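PDB 6YF6: galactose-binding lectin from Enterobacter cloacae subsp. cloacae, which binds a fucoside at a calcium site and probably galactose, this chain being the C-terminal lectin domain of EclA. Local coordinates for residues 55-60 against 110-115. Residues are numbered along the deposited sequence; the frame is centred on the assembly and turned at random.
Sequences KTLTGL and GKFKAT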
ATOM      1  N   LYS A  55       0.974  13.630  15.853  1.00 25.39           N
ATOM      2  CA  LYS A  55       1.875  14.420  15.026  1.00 25.68           C
ATOM      3  C   LYS A  55       1.280  15.803  14.805  1.00 24.85           C
ATOM      4  O   LYS A  55       0.087  15.933  14.517  1.00 23.59           O
ATOM      5  CB  LYS A  55       2.138  13.764  13.665  1.00 26.14           C
ATOM      6  CG  LYS A  55       2.989  14.632  12.751  1.00 26.31           C
ATOM      7  CD  LYS A  55       3.423  13.900  11.488  1.00 25.99           C
ATOM      8  CE  LYS A  55       4.201  14.826  10.561  1.00 27.20           C
ATOM      9  NZ  LYS A  55       4.711  14.110   9.363  1.00 28.62           N
ATOM     10  N   THR A  56       2.122  16.825  14.927  1.00 27.03           N
ATOM     11  CA  THR A  56       1.762  18.172  14.495  1.00 30.56           C
ATOM     12  C   THR A  56       2.243  18.321  13.055  1.00 28.94           C
ATOM     13  O   THR A  56       3.430  18.539  12.798  1.00 29.20           O
ATOM     14  CB  THR A  56       2.361  19.230  15.411  1.00 38.73           C
ATOM     15  OG1 THR A  56       1.867  19.040  16.742  1.00 38.69           O
ATOM     16  CG2 THR A  56       1.968  20.628  14.935  1.00 45.15           C
ATOM     17  N   LEU A  57       1.315  18.184  12.114  1.00 29.09           N
ATOM     18  CA  LEU A  57       1.627  18.266  10.692  1.00 29.93           C
ATOM     19  C   LEU A  57       1.758  19.724  10.271  1.00 29.66           C
ATOM     20  O   LEU A  57       0.830  20.516  10.464  1.00 29.81           O
ATOM     21  CB  LEU A  57       0.538  17.573   9.884  1.00 31.25           C
ATOM     22  CG  LEU A  57       0.759  17.464   8.376  1.00 34.91           C
ATOM     23  CD1 LEU A  57       1.908  16.519   8.066  1.00 38.78           C
ATOM     24  CD2 LEU A  57      -0.526  16.999   7.715  1.00 33.54           C
ATOM     25  N   THR A  58       2.895  20.072   9.680  1.00 30.64           N
ATOM     26  CA  THR A  58       3.174  21.432   9.247  1.00 31.88           C
ATOM     27  C   THR A  58       3.066  21.533   7.728  1.00 31.93           C
ATOM     28  O   THR A  58       2.859  20.541   7.025  1.00 31.59           O
ATOM     29  CB  THR A  58       4.566  21.874   9.720  1.00 33.82           C
ATOM     30  OG1 THR A  58       5.569  21.081   9.074  1.00 33.83           O
ATOM     31  CG2 THR A  58       4.693  21.721  11.233  1.00 34.21           C
ATOM     32  N   GLY A  59       3.197  22.761   7.228  1.00 30.69           N
ATOM     33  CA  GLY A  59       3.172  22.996   5.798  1.00 30.07           C
ATOM     34  C   GLY A  59       1.798  23.106   5.181  1.00 28.38           C
ATOM     35  O   GLY A  59       1.670  22.989   3.957  1.00 27.47           O
ATOM     36  N   LEU A  60       0.764  23.343   5.985  1.00 30.13           N
ATOM     37  CA  LEU A  60      -0.600  23.407   5.491  1.00 29.98           C
ATOM     38  C   LEU A  60      -0.996  24.850   5.179  1.00 30.73           C
ATOM     39  O   LEU A  60      -0.243  25.798   5.413  1.00 30.15           O
ATOM     40  CB  LEU A  60      -1.561  22.800   6.510  1.00 30.13           C
ATOM     41  CG  LEU A  60      -1.212  21.410   7.044  1.00 29.34           C
ATOM     42  CD1 LEU A  60      -2.302  20.938   8.001  1.00 30.34           C
ATOM     43  CD2 LEU A  60      -1.006  20.412   5.909  1.00 28.40           C
ATOM     44  N   GLY A 110     -10.102   9.950   6.865  1.00 27.98           N
ATOM     45  CA  GLY A 110     -10.874  11.101   7.282  1.00 29.13           C
ATOM     46  C   GLY A 110     -10.326  12.337   6.611  1.00 29.14           C
ATOM     47  O   GLY A 110      -9.173  12.369   6.169  1.00 27.93           O
ATOM     48  N   LYS A 111     -11.172  13.357   6.525  1.00 27.47           N
ATOM     49  CA  LYS A 111     -10.786  14.642   5.967  1.00 26.68           C
ATOM     50  C   LYS A 111     -10.912  15.712   7.039  1.00 27.45           C
ATOM     51  O   LYS A 111     -11.787  15.645   7.903  1.00 28.96           O
ATOM     52  CB  LYS A 111     -11.654  15.005   4.760  1.00 27.58           C
ATOM     53  CG  LYS A 111     -11.463  14.086   3.566  1.00 30.33           C
ATOM     54  CD  LYS A 111     -12.379  14.501   2.421  1.00 38.49           C
ATOM     55  CE  LYS A 111     -12.013  13.832   1.113  1.00 48.54           C
ATOM     56  NZ  LYS A 111     -12.485  14.652  -0.041  1.00 58.49           N
ATOM     57  N   PHE A 112     -10.014  16.695   6.985  1.00 26.96           N
ATOM     58  CA  PHE A 112     -10.053  17.828   7.896  1.00 26.84           C
ATOM     59  C   PHE A 112      -9.706  19.088   7.122  1.00 27.92           C
ATOM     60  O   PHE A 112      -9.085  19.039   6.057  1.00 28.17           O
ATOM     61  CB  PHE A 112      -9.096  17.643   9.084  1.00 27.25           C
ATOM     62  CG  PHE A 112      -7.640  17.631   8.703  1.00 27.69           C
ATOM     63  CD1 PHE A 112      -7.022  16.454   8.313  1.00 29.15           C
ATOM     64  CD2 PHE A 112      -6.889  18.794   8.747  1.00 27.23           C
ATOM     65  CE1 PHE A 112      -5.680  16.439   7.969  1.00 30.12           C
ATOM     66  CE2 PHE A 112      -5.552  18.787   8.397  1.00 28.35           C
ATOM     67  CZ  PHE A 112      -4.945  17.607   8.011  1.00 29.54           C
ATOM     68  N   LYS A 113     -10.131  20.223   7.663  1.00 27.73           N
ATOM     69  CA  LYS A 113      -9.877  21.522   7.057  1.00 29.11           C
ATOM     70  C   LYS A 113      -8.890  22.274   7.936  1.00 28.49           C
ATOM     71  O   LYS A 113      -9.143  22.474   9.128  1.00 27.92           O
ATOM     72  CB  LYS A 113     -11.170  22.315   6.888  1.00 34.92           C
ATOM     73  CG  LYS A 113     -10.993  23.618   6.122  1.00 42.13           C
ATOM     74  CD  LYS A 113     -12.333  24.215   5.719  1.00 49.32           C
ATOM     75  CE  LYS A 113     -12.753  23.749   4.332  1.00 52.02           C
ATOM     76  NZ  LYS A 113     -14.209  23.943   4.098  1.00 54.47           N
ATOM     77  N   ALA A 114      -7.768  22.675   7.350  1.00 29.78           N
ATOM     78  CA  ALA A 114      -6.763  23.405   8.103  1.00 33.29           C
ATOM     79  C   ALA A 114      -7.273  24.795   8.459  1.00 32.19           C
ATOM     80  O   ALA A 114      -7.987  25.436   7.679  1.00 32.50           O
ATOM     81  CB  ALA A 114      -5.466  23.505   7.299  1.00 35.30           C
ATOM     82  N   THR A 115      -6.926  25.251   9.659  1.00 31.84           N
ATOM     83  CA  THR A 115      -7.168  26.628  10.067  1.00 32.25           C
ATOM     84  C   THR A 115      -5.897  27.463  10.027  1.00 33.27           C
ATOM     85  O   THR A 115      -5.930  28.642  10.393  1.00 34.55           O
ATOM     86  CB  THR A 115      -7.781  26.666  11.472  1.00 33.54           C
ATOM     87  OG1 THR A 115      -6.939  25.964  12.397  1.00 32.16           O
ATOM     88  CG2 THR A 115      -9.158  26.018  11.455  1.00 33.67           C
TER
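Leu60 puts one methyl, CD1, into the shallow notch between the Phe112 ring edge and the Ala114 methyl. Its CB meets Ala114 CB at 4.0 Å. CD1 reaches further, to 3.9 Å from Phe112 CE2. CG stands beside the backbone N and anti to the carbonyl carbon (chi1 -51°), and CD1 is extended, anti to CA (chi2 -178°); the two torsions together carry that methyl to the ring edge. Phe112 answers with its rim: CD1 lies in the plane of the ring, at the edge, and the two side chains cross at about a right angle. Further along that rim, Leu57 sends CD2 to 4.5 Å from Phe112 CZ, a looser touch that also comes in near the ring plane. The long aromatic suits its place because the flat ring reaches into the space between the two sheets, where the leucines meet its edge. Ala114, just beyond the end of its strand, is small enough for Leu60 to settle close to its methyl. Ala119 of strand 118-125 and Tyr66 of strand 65-74 continue the apolar layer, and Phe5 of the second subunit also packs on Leu60. The contact thus joins the two facing sheets of the beta-sandwich at the end away from the calcium and sugar site. No hydrogen bond or charge pair crosses between the segments, so what this contact itself adds is van der Waals fit and burial of hydrocarbon, while the strands are held in place by backbone bonds within their own sheets.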